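Long-range contact in DNA mimic protein DMP12 (Neisseria meningitidis MC58, PDB 3W1O), which acts as a DNA mimic that binds the dimeric histone-like protein HU and partially prevents it from binding DNA: residues A[8-13]-A[26-31]. Sequence-based numbering, arbitrary orientation.
Sequences LIFCLK and DWAYKN
Helix 21-30 packs across one face of the four-stranded antiparallel sheet at inner strand 7-10; the short axes of 8-10 and 26-30 cross at 102° and approach to 9.9 Å. Ile9, which contacts Ile101 of helix 96-111, faces the other side of the sheet, so the strand lies between helix 21-30 and helix 96-111. No hydrogen bond joins the two segments; carbon contacts dominate, with methyls over the Phe10 and Tyr29 rings and atoms of 11-13 around the Trp27 indole. Ala28 CB makes a CH-pi contact over the middle of the Phe10 ring, 3.5 Å from its centroid. CG in the crowded position between backbone N and carbonyl carbon (chi1 76°) brings this ring under the helix, and chi2 of 95° turns its face to Ala28. Leu8 CD1 makes a like CH-pi contact with Tyr29, 3.5 Å from the ring centroid, and also touches Ala28 CB; the Tyr29 hydroxyl is hydrogen-bonded to Asn6 O. Beyond the strand, Leu12 CD2 covers one Trp27 face near the rim, 3.4 Å from CE3, while the extended Lys13 chain crosses the indole edge with CD in plane. Over the opposite face, toward its rim, lies Asn31 ND2, which donates to Trp27 O at 2.8 Å from above the carbonyl plane.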
loop_
_atom_site.group_PDB
_atom_site.type_symbol
_atom_site.label_atom_id
_atom_site.label_comp_id
_atom_site.label_asym_id
_atom_site.label_seq_id
_atom_site.Cartn_x
_atom_site.Cartn_y
_atom_site.Cartn_z
ATOM N N LEU A 8 -4.853 3.791 -3.836
ATOM C CA LEU A 8 -4.936 3.358 -2.439
ATOM C C LEU A 8 -4.002 2.205 -2.206
ATOM O O LEU A 8 -3.863 1.315 -3.045
ATOM C CB LEU A 8 -6.355 2.957 -2.049
ATOM C CG LEU A 8 -7.480 4.004 -2.202
ATOM C CD1 LEU A 8 -8.773 3.391 -1.666
ATOM C CD2 LEU A 8 -7.156 5.327 -1.490
ATOM N N ILE A 9 -3.366 2.213 -1.044
ATOM C CA ILE A 9 -2.689 0.993 -0.566
ATOM C C ILE A 9 -3.371 0.736 0.757
ATOM O O ILE A 9 -3.377 1.628 1.614
ATOM C CB ILE A 9 -1.211 1.261 -0.358
ATOM C CG1 ILE A 9 -0.558 1.559 -1.733
ATOM C CG2 ILE A 9 -0.550 0.079 0.431
ATOM C CD1 ILE A 9 0.951 1.868 -1.704
ATOM N N PHE A 10 -3.995 -0.420 0.932
ATOM C CA PHE A 10 -4.740 -0.605 2.155
ATOM C C PHE A 10 -4.939 -2.071 2.546
ATOM O O PHE A 10 -4.690 -2.984 1.707
ATOM C CB PHE A 10 -6.129 0.074 2.037
ATOM C CG PHE A 10 -7.132 -0.693 1.186
ATOM C CD1 PHE A 10 -8.044 -1.580 1.773
ATOM C CD2 PHE A 10 -7.129 -0.544 -0.199
ATOM C CE1 PHE A 10 -8.949 -2.350 0.948
ATOM C CE2 PHE A 10 -8.026 -1.282 -0.997
ATOM C CZ PHE A 10 -8.944 -2.173 -0.398
ATOM N N CYS A 11 -5.423 -2.258 3.783
ATOM C CA CYS A 11 -6.048 -3.528 4.173
ATOM C C CYS A 11 -7.301 -3.173 4.924
ATOM O O CYS A 11 -7.528 -2.005 5.262
ATOM C CB CYS A 11 -5.066 -4.412 4.980
ATOM S SG CYS A 11 -4.614 -3.688 6.568
ATOM N N LEU A 12 -8.194 -4.148 5.093
ATOM C CA LEU A 12 -9.325 -3.982 5.938
ATOM C C LEU A 12 -8.881 -3.877 7.391
ATOM O O LEU A 12 -7.834 -4.437 7.798
ATOM C CB LEU A 12 -10.252 -5.168 5.805
ATOM C CG LEU A 12 -10.779 -5.350 4.391
ATOM C CD1 LEU A 12 -11.872 -6.452 4.286
ATOM C CD2 LEU A 12 -11.317 -4.032 3.895
ATOM N N LYS A 13 -9.708 -3.200 8.158
ATOM C CA LYS A 13 -9.576 -3.200 9.603
ATOM C C LYS A 13 -9.866 -4.555 10.234
ATOM O O LYS A 13 -10.610 -5.351 9.685
ATOM C CB LYS A 13 -10.573 -2.224 10.181
ATOM C CG LYS A 13 -10.062 -0.830 10.146
ATOM C CD LYS A 13 -11.206 0.090 10.440
ATOM C CE LYS A 13 -10.732 1.351 11.052
ATOM N NZ LYS A 13 -11.966 1.958 11.648
ATOM N N ASP A 26 -14.762 -0.280 -2.335
ATOM C CA ASP A 26 -15.733 0.710 -1.891
ATOM C C ASP A 26 -15.496 1.054 -0.422
ATOM O O ASP A 26 -15.468 2.215 -0.080
ATOM C CB ASP A 26 -17.155 0.210 -2.070
ATOM C CG ASP A 26 -17.557 0.050 -3.535
ATOM O OD1 ASP A 26 -16.915 0.636 -4.454
ATOM O OD2 ASP A 26 -18.557 -0.681 -3.743
ATOM N N TRP A 27 -15.284 0.043 0.419
ATOM C CA TRP A 27 -14.982 0.248 1.832
ATOM C C TRP A 27 -13.756 1.157 1.980
ATOM O O TRP A 27 -13.805 2.117 2.767
ATOM C CB TRP A 27 -14.759 -1.072 2.567
ATOM C CG TRP A 27 -14.449 -0.897 4.016
ATOM C CD1 TRP A 27 -15.341 -0.899 5.047
ATOM C CD2 TRP A 27 -13.139 -0.719 4.603
ATOM N NE1 TRP A 27 -14.675 -0.736 6.232
ATOM C CE2 TRP A 27 -13.328 -0.607 5.994
ATOM C CE3 TRP A 27 -11.826 -0.643 4.071
ATOM C CZ2 TRP A 27 -12.250 -0.412 6.908
ATOM C CZ3 TRP A 27 -10.747 -0.461 4.962
ATOM C CH2 TRP A 27 -10.969 -0.331 6.364
ATOM N N ALA A 28 -12.688 0.896 1.218
ATOM C CA ALA A 28 -11.452 1.670 1.388
ATOM C C ALA A 28 -11.709 3.153 1.058
ATOM O O ALA A 28 -11.309 4.029 1.825
ATOM C CB ALA A 28 -10.372 1.094 0.499
ATOM N N TYR A 29 -12.383 3.405 -0.073
ATOM C CA TYR A 29 -12.654 4.802 -0.485
ATOM C C TYR A 29 -13.563 5.503 0.491
ATOM O O TYR A 29 -13.478 6.732 0.631
ATOM C CB TYR A 29 -13.234 4.873 -1.904
ATOM C CG TYR A 29 -12.145 4.793 -2.950
ATOM C CD1 TYR A 29 -11.168 5.796 -3.057
ATOM C CD2 TYR A 29 -12.070 3.704 -3.816
ATOM C CE1 TYR A 29 -10.140 5.709 -4.021
ATOM C CE2 TYR A 29 -11.059 3.615 -4.773
ATOM C CZ TYR A 29 -10.106 4.604 -4.882
ATOM O OH TYR A 29 -9.098 4.478 -5.831
ATOM N N LYS A 30 -14.419 4.724 1.163
ATOM C CA LYS A 30 -15.277 5.240 2.252
ATOM C C LYS A 30 -14.617 5.342 3.624
ATOM O O LYS A 30 -15.218 5.902 4.551
ATOM C CB LYS A 30 -16.522 4.356 2.419
ATOM C CG LYS A 30 -17.536 4.556 1.289
ATOM C CD LYS A 30 -18.460 3.339 1.184
ATOM C CE LYS A 30 -19.693 3.516 2.042
ATOM N NZ LYS A 30 -20.758 2.588 1.531
ATOM N N ASN A 31 -13.419 4.781 3.773
ATOM C CA ASN A 31 -12.725 4.774 5.074
ATOM C C ASN A 31 -11.318 5.300 4.957
ATOM O O ASN A 31 -10.352 4.740 5.518
ATOM C CB ASN A 31 -12.732 3.354 5.633
ATOM C CG ASN A 31 -14.097 2.982 6.159
ATOM O OD1 ASN A 31 -14.430 3.364 7.280
ATOM N ND2 ASN A 31 -14.932 2.316 5.327
#